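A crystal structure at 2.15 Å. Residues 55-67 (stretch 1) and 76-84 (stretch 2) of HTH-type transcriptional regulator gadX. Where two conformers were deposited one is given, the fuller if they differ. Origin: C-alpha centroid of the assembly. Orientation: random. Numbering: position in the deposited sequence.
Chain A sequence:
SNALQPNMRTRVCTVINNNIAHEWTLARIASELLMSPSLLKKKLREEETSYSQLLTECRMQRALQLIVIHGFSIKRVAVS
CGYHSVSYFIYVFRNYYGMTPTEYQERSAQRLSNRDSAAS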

ATOM      1  N   LEU A  55      -4.289   0.117  -1.645  1.00 30.72           N
ATOM      2  CA  LEU A  55      -3.396   0.707  -0.651  1.00 30.61           C
ATOM      3  C   LEU A  55      -2.382  -0.321  -0.152  1.00 30.40           C
ATOM      4  O   LEU A  55      -1.154  -0.110  -0.237  1.00 30.47           O
ATOM      5  N   THR A  56      -2.903  -1.444   0.341  1.00 30.38           N
ATOM      6  CA  THR A  56      -2.078  -2.510   0.890  1.00 30.68           C
ATOM      7  C   THR A  56      -1.047  -2.976  -0.129  1.00 31.07           C
ATOM      8  O   THR A  56       0.124  -3.078   0.180  1.00 31.22           O
ATOM      9  N   GLU A  57      -1.492  -3.228  -1.347  1.00 32.43           N
ATOM     10  CA  GLU A  57      -0.623  -3.732  -2.390  1.00 34.83           C
ATOM     11  C   GLU A  57       0.523  -2.768  -2.710  1.00 34.18           C
ATOM     12  O   GLU A  57       1.675  -3.177  -2.820  1.00 34.99           O
ATOM     13  N   CYS A  58       0.190  -1.484  -2.817  1.00 33.28           N
ATOM     14  CA  CYS A  58       1.172  -0.422  -2.968  1.00 33.69           C
ATOM     15  C   CYS A  58       2.160  -0.432  -1.797  1.00 33.19           C
ATOM     16  O   CYS A  58       3.356  -0.271  -1.972  1.00 34.32           O
ATOM     17  N   ARG A  59       1.650  -0.630  -0.594  1.00 31.34           N
ATOM     18  CA  ARG A  59       2.520  -0.595   0.553  1.00 31.67           C
ATOM     19  C   ARG A  59       3.439  -1.825   0.608  1.00 32.64           C
ATOM     20  O   ARG A  59       4.609  -1.703   0.984  1.00 33.51           O
HETATM   21  N   MSE A  60       2.934  -2.999   0.227  1.00 32.72           N
HETATM   22  CA  MSE A  60       3.808  -4.182   0.172  1.00 33.83           C
HETATM   23  C   MSE A  60       4.875  -4.030  -0.893  1.00 35.82           C
HETATM   24  O   MSE A  60       5.999  -4.504  -0.726  1.00 36.57           O
ATOM     25  N   GLN A  61       4.527  -3.360  -1.982  1.00 37.35           N
ATOM     26  CA  GLN A  61       5.472  -3.178  -3.067  1.00 41.12           C
ATOM     27  C   GLN A  61       6.613  -2.259  -2.634  1.00 41.57           C
ATOM     28  O   GLN A  61       7.778  -2.490  -3.003  1.00 44.31           O
ATOM     29  N   ARG A  62       6.285  -1.240  -1.837  0.50 39.73           N
ATOM     30  CA  ARG A  62       7.280  -0.300  -1.314  0.50 40.74           C
ATOM     31  C   ARG A  62       8.137  -0.957  -0.242  0.50 40.65           C
ATOM     32  O   ARG A  62       9.342  -0.690  -0.152  0.50 42.68           O
ATOM     33  N   ALA A  63       7.511  -1.822   0.561  1.00 38.42           N
ATOM     34  CA  ALA A  63       8.207  -2.553   1.618  1.00 38.26           C
ATOM     35  C   ALA A  63       9.379  -3.375   1.088  1.00 40.79           C
ATOM     36  O   ALA A  63      10.391  -3.485   1.768  1.00 41.44           O
ATOM     37  N   LEU A  64       9.238  -3.947  -0.108  1.00 42.92           N
ATOM     38  CA  LEU A  64      10.341  -4.692  -0.749  1.00 47.81           C
ATOM     39  C   LEU A  64      11.570  -3.835  -1.016  1.00 50.75           C
ATOM     40  O   LEU A  64      12.691  -4.313  -0.890  1.00 53.60           O
ATOM     41  N   GLN A  65      11.345  -2.571  -1.370  1.00 51.50           N
ATOM     42  CA  GLN A  65      12.427  -1.639  -1.698  1.00 55.18           C
ATOM     43  C   GLN A  65      13.206  -1.182  -0.465  1.00 55.33           C
ATOM     44  O   GLN A  65      14.395  -0.902  -0.557  1.00 59.18           O
ATOM     45  N   LEU A  66      12.539  -1.108   0.685  1.00 51.60           N
ATOM     46  CA  LEU A  66      13.152  -0.538   1.892  1.00 51.97           C
ATOM     47  C   LEU A  66      13.805  -1.589   2.797  1.00 52.24           C
ATOM     48  O   LEU A  66      14.773  -1.317   3.520  1.00 54.27           O
ATOM     49  N   ILE A  67      13.270  -2.796   2.744  1.00 50.38           N
ATOM     50  CA  ILE A  67      13.717  -3.854   3.620  1.00 50.49           C
ATOM     51  C   ILE A  67      15.183  -4.238   3.359  1.00 53.99           C
ATOM     52  O   ILE A  67      15.855  -4.731   4.266  1.00 55.18           O
ATOM     53  N   ARG A  76      11.310   0.666  11.070  1.00 48.38           N
ATOM     54  CA  ARG A  76      11.504   1.796  10.177  1.00 50.42           C
ATOM     55  C   ARG A  76      10.749   1.599   8.870  1.00 46.80           C
ATOM     56  O   ARG A  76      10.148   2.533   8.345  1.00 47.45           O
ATOM     57  N   VAL A  77      10.801   0.384   8.337  1.00 43.40           N
ATOM     58  CA  VAL A  77      10.123   0.083   7.097  1.00 39.86           C
ATOM     59  C   VAL A  77       8.618   0.320   7.265  1.00 37.46           C
ATOM     60  O   VAL A  77       7.982   0.940   6.418  1.00 37.27           O
ATOM     61  N   ALA A  78       8.065  -0.150   8.367  1.00 36.19           N
ATOM     62  CA  ALA A  78       6.632  -0.094   8.578  1.00 34.99           C
ATOM     63  C   ALA A  78       6.182   1.356   8.588  1.00 36.54           C
ATOM     64  O   ALA A  78       5.205   1.712   7.939  1.00 35.50           O
ATOM     65  N   VAL A  79       6.917   2.193   9.316  1.00 39.91           N
ATOM     66  CA  VAL A  79       6.579   3.618   9.453  1.00 42.59           C
ATOM     67  C   VAL A  79       6.672   4.318   8.104  1.00 42.60           C
ATOM     68  O   VAL A  79       5.830   5.161   7.788  1.00 43.08           O
ATOM     69  N   SER A  80       7.672   3.942   7.311  1.00 42.52           N
ATOM     70  CA  SER A  80       7.867   4.528   5.989  1.00 44.70           C
ATOM     71  C   SER A  80       6.776   4.126   4.981  1.00 42.45           C
ATOM     72  O   SER A  80       6.572   4.823   3.972  1.00 43.49           O
ATOM     73  N   CYS A  81       6.098   3.007   5.255  1.00 40.50           N
ATOM     74  CA  CYS A  81       4.984   2.509   4.432  1.00 39.58           C
ATOM     75  C   CYS A  81       3.600   2.918   4.972  1.00 39.84           C
ATOM     76  O   CYS A  81       2.582   2.584   4.375  1.00 38.23           O
ATOM     77  N   GLY A  82       3.582   3.607   6.114  1.00 42.60           N
ATOM     78  CA  GLY A  82       2.375   4.201   6.650  1.00 44.13           C
ATOM     79  C   GLY A  82       1.699   3.402   7.733  1.00 44.71           C
ATOM     80  O   GLY A  82       0.571   3.715   8.109  1.00 45.70           O
ATOM     81  N   TYR A  83       2.386   2.379   8.244  1.00 36.12           N
ATOM     82  CA  TYR A  83       1.869   1.560   9.335  1.00 35.63           C
ATOM     83  C   TYR A  83       2.299   2.112  10.687  1.00 39.04           C
ATOM     84  O   TYR A  83       3.440   2.566  10.868  1.00 40.45           O
ATOM     85  N   HIS A  84       1.366   2.111  11.630  1.00 40.89           N
ATOM     86  CA  HIS A  84       1.650   2.607  12.947  1.00 44.23           C
ATOM     87  C   HIS A  84       1.986   1.423  13.820  1.00 42.76           C
ATOM     88  O   HIS A  84       2.520   1.582  14.920  1.00 44.35           O
TER

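Helix 55-67 packs against helix 76-80 and the turn that follows it. The two helix axes run at 141° to each other and approach to 9.6 Å. Together the two stretches bury 490 Å². The backbones come nearest at Arg59 and Cys81, whose CA atoms lie 5.5 Å apart.

Apolar contacts fill the part of the interface nearest the end of stretch 1. Leu66 (chi1 m, chi2 t) and Val77 (chi1 t) both point toward the opposite stretch. Leu66 CB lies 4.0 Å from Val77 CG1, and Leu66 CD1 reaches 3.5 Å from Ser80 CB. Val77 CG1 also meets Ala63 CB at 4.2 Å, while Val77 CG2 lies 4.1 Å from Ile67 CA. Cys81 (m) points toward stretch 1 and sets its sulfur among these groups. Cys81 SG is 4.0 Å from Ala63 CB and 4.1 Å from Leu66 CD1. Arg62 (chi1 t) starts toward stretch 2, but the end of its side chain leads away. Arg62 CB lies 4.4 Å from Cys81 SG.

Tyr83 (chi1 m) starts sideways, and its ring then brings the hydroxyl to stretch 1. Met60, a selenomethionine, behaves similarly: its CB points away, but chi1 m and chi2 m bring its end nearer. Met60 CE lies 3.7 Å from Tyr83 CE2 and 3.4 Å from Tyr83 OH. Arg59 CB is 3.6 Å from Tyr83 OH.

Arg59 points toward stretch 2 with chi1 m, then chi2 and chi3 t, an extended path past Cys81 to Gly82. NE of Arg59 is 2.7 Å from Cys81 O, but the angle is poor and this is not a hydrogen bond. Both NE and NH1 of Arg59 are hydrogen-bonded elsewhere in the structure. Arg59 CZ sits 5.4 Å from the Tyr83 ring centroid, 14° off the ring normal, at most a weak cation-pi attraction. Gly82 CA lies over one face of the guanidinium, 4.1 Å from Arg59 NH1. An ideal CB on Gly82 would clash with Arg59 NH1 at 2.6 Å. The positive phi of Gly82, in a Schellman motif, would also jam a CB against the preceding carbonyl.

No direct hydrogen bond crosses between the stretches. One water bridges them, 2.6 Å from Thr56 OG1 and 2.7 Å from Tyr83 OH. Thr56 OG1 and Tyr83 OH are 4.3 Å apart, too far to bond directly. Within stretch 2, Ser80 (m) turns its hydroxyl back to its own helix: Ser80 OG donates to Arg76 O at 2.7 Å.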

ATOM      1  CB  LEU A  55      -4.191   1.317   0.515  1.00 30.37           C
ATOM      2  CG  LEU A  55      -3.489   2.261   1.505  1.00 32.69           C
ATOM      3  CD1 LEU A  55      -2.656   3.330   0.788  1.00 32.37           C
ATOM      4  CD2 LEU A  55      -4.513   2.941   2.457  1.00 33.06           C
ATOM      5  CB  THR A  56      -2.953  -3.693   1.400  1.00 31.74           C
ATOM      6  OG1 THR A  56      -3.637  -3.279   2.596  1.00 32.23           O
ATOM      7  CG2 THR A  56      -2.130  -4.927   1.682  1.00 30.29           C
ATOM      8  CB  GLU A  57      -1.459  -4.074  -3.619  1.00 37.24           C
ATOM      9  CG  GLU A  57      -2.208  -5.405  -3.432  1.00 42.21           C
ATOM     10  CD  GLU A  57      -3.570  -5.472  -4.120  1.00 46.68           C
ATOM     11  OE1 GLU A  57      -3.804  -4.758  -5.126  1.00 49.08           O
ATOM     12  OE2 GLU A  57      -4.401  -6.279  -3.660  1.00 49.33           O
ATOM     13  CB  CYS A  58       0.451   0.924  -3.022  1.00 33.58           C
ATOM     14  SG  CYS A  58      -0.438   1.240  -4.554  1.00 36.60           S
ATOM     15  CB  ARG A  59       1.717  -0.417   1.850  1.00 30.24           C
ATOM     16  CG  ARG A  59       1.163   0.966   1.976  1.00 30.20           C
ATOM     17  CD  ARG A  59       0.213   1.140   3.142  1.00 29.12           C
ATOM     18  NE  ARG A  59       0.061   2.567   3.359  1.00 33.12           N
ATOM     19  CZ  ARG A  59      -0.875   3.132   4.102  1.00 32.51           C
ATOM     20  NH1 ARG A  59      -0.889   4.442   4.218  1.00 34.35           N
ATOM     21  NH2 ARG A  59      -1.774   2.394   4.731  1.00 32.83           N
HETATM   22  CB  MSE A  60       3.026  -5.480  -0.036  1.00 34.48           C
HETATM   23  CG  MSE A  60       2.081  -5.821   1.079  1.00 32.92           C
HETATM   24 SE   MSE A  60       2.920  -5.962   2.824  1.00 32.65          SE
HETATM   25  CE  MSE A  60       2.627  -4.224   3.598  1.00 30.88           C
ATOM     26  CB  GLN A  61       4.753  -2.673  -4.320  1.00 43.18           C
ATOM     27  CG  GLN A  61       3.941  -3.782  -5.024  1.00 47.23           C
ATOM     28  CD  GLN A  61       3.197  -3.306  -6.272  1.00 51.63           C
ATOM     29  OE1 GLN A  61       2.725  -2.180  -6.341  1.00 53.42           O
ATOM     30  NE2 GLN A  61       3.084  -4.179  -7.257  1.00 57.09           N
ATOM     31  CB  ARG A  62       6.610   0.959  -0.763  0.50 39.76           C
ATOM     32  CG  ARG A  62       7.575   2.076  -0.369  0.50 42.78           C
ATOM     33  CD  ARG A  62       8.315   2.665  -1.580  0.50 46.06           C
ATOM     34  NE  ARG A  62       7.409   2.948  -2.697  0.50 46.54           N
ATOM     35  CZ  ARG A  62       6.983   4.164  -3.048  0.50 46.79           C
ATOM     36  NH1 ARG A  62       7.385   5.239  -2.380  0.50 48.18           N
ATOM     37  NH2 ARG A  62       6.158   4.303  -4.076  0.50 44.67           N
ATOM     38  CB  ALA A  63       7.250  -3.427   2.399  1.00 35.85           C
ATOM     39  CB  LEU A  64       9.892  -5.353  -2.060  1.00 49.73           C
ATOM     40  CG  LEU A  64       9.807  -6.875  -1.980  1.00 52.57           C
ATOM     41  CD1 LEU A  64       9.089  -7.307  -0.713  1.00 50.01           C
ATOM     42  CD2 LEU A  64       9.164  -7.465  -3.229  1.00 57.15           C
ATOM     43  CB  GLN A  65      11.868  -0.417  -2.440  1.00 56.35           C
ATOM     44  CG  GLN A  65      11.049  -0.758  -3.674  1.00 57.23           C
ATOM     45  CD  GLN A  65      10.673   0.457  -4.500  1.00 62.06           C
ATOM     46  OE1 GLN A  65      10.314   1.519  -3.968  1.00 61.86           O
ATOM     47  NE2 GLN A  65      10.741   0.303  -5.818  1.00 65.58           N
ATOM     48  CB  LEU A  66      12.120   0.274   2.684  1.00 49.25           C
ATOM     49  CG  LEU A  66      11.240   1.309   1.965  1.00 47.63           C
ATOM     50  CD1 LEU A  66      10.284   1.934   2.940  1.00 43.43           C
ATOM     51  CD2 LEU A  66      12.079   2.383   1.259  1.00 52.11           C
ATOM     52  CB  ILE A  67      12.746  -5.063   3.537  1.00 48.25           C
ATOM     53  CG1 ILE A  67      12.814  -5.913   4.792  1.00 47.50           C
ATOM     54  CG2 ILE A  67      12.903  -5.826   2.218  1.00 51.22           C
ATOM     55  CD1 ILE A  67      11.439  -6.237   5.278  1.00 46.94           C
ATOM     56  CB  ARG A  76      13.008   1.954   9.903  1.00 53.75           C
ATOM     57  CG  ARG A  76      13.403   2.259   8.449  1.00 56.35           C
ATOM     58  CD  ARG A  76      13.241   3.744   8.099  1.00 62.18           C
ATOM     59  NE  ARG A  76      13.429   4.641   9.251  1.00 69.21           N
ATOM     60  CZ  ARG A  76      14.581   4.828   9.898  1.00 73.02           C
ATOM     61  NH1 ARG A  76      14.633   5.670  10.919  1.00 77.72           N
ATOM     62  NH2 ARG A  76      15.675   4.171   9.539  1.00 74.04           N
ATOM     63  CB  VAL A  77      10.398  -1.359   6.631  1.00 38.24           C
ATOM     64  CG1 VAL A  77       9.720  -1.611   5.279  1.00 37.25           C
ATOM     65  CG2 VAL A  77      11.886  -1.606   6.513  1.00 39.50           C
ATOM     66  CB  ALA A  78       6.259  -0.790   9.888  1.00 34.67           C
ATOM     67  CB  VAL A  79       7.468   4.347  10.530  1.00 47.05           C
ATOM     68  CG1 VAL A  79       7.123   5.818  10.612  1.00 50.12           C
ATOM     69  CG2 VAL A  79       7.304   3.684  11.913  1.00 47.56           C
ATOM     70  CB  SER A  80       9.240   4.160   5.426  1.00 45.72           C
ATOM     71  OG  SER A  80      10.273   4.349   6.373  1.00 49.51           O
ATOM     72  CB  CYS A  81       5.037   0.992   4.324  1.00 37.31           C
ATOM     73  SG  CYS A  81       6.538   0.348   3.583  1.00 40.07           S
ATOM     74  CB  TYR A  83       2.296   0.101   9.171  1.00 32.50           C
ATOM     75  CG  TYR A  83       1.694  -0.537   7.945  1.00 31.12           C
ATOM     76  CD1 TYR A  83       0.372  -0.992   7.946  1.00 32.83           C
ATOM     77  CD2 TYR A  83       2.434  -0.663   6.771  1.00 30.72           C
ATOM     78  CE1 TYR A  83      -0.198  -1.576   6.788  1.00 31.04           C
ATOM     79  CE2 TYR A  83       1.878  -1.218   5.616  1.00 28.05           C
ATOM     80  CZ  TYR A  83       0.569  -1.673   5.639  1.00 29.97           C
ATOM     81  OH  TYR A  83       0.047  -2.220   4.507  1.00 32.45           O
ATOM     82  CB  HIS A  84       0.449   3.378  13.503  1.00 47.89           C
ATOM     83  CG  HIS A  84       0.167   4.655  12.770  1.00 52.84           C
ATOM     84  ND1 HIS A  84      -0.716   4.730  11.710  1.00 54.17           N
ATOM     85  CD2 HIS A  84       0.659   5.908  12.939  1.00 56.94           C
ATOM     86  CE1 HIS A  84      -0.753   5.972  11.259  1.00 56.66           C
ATOM     87  NE2 HIS A  84       0.072   6.705  11.984  1.00 59.72           N
TER
HETATM   88  O   HOH W   1      -2.610  -2.632   4.934  1.00 28.48           O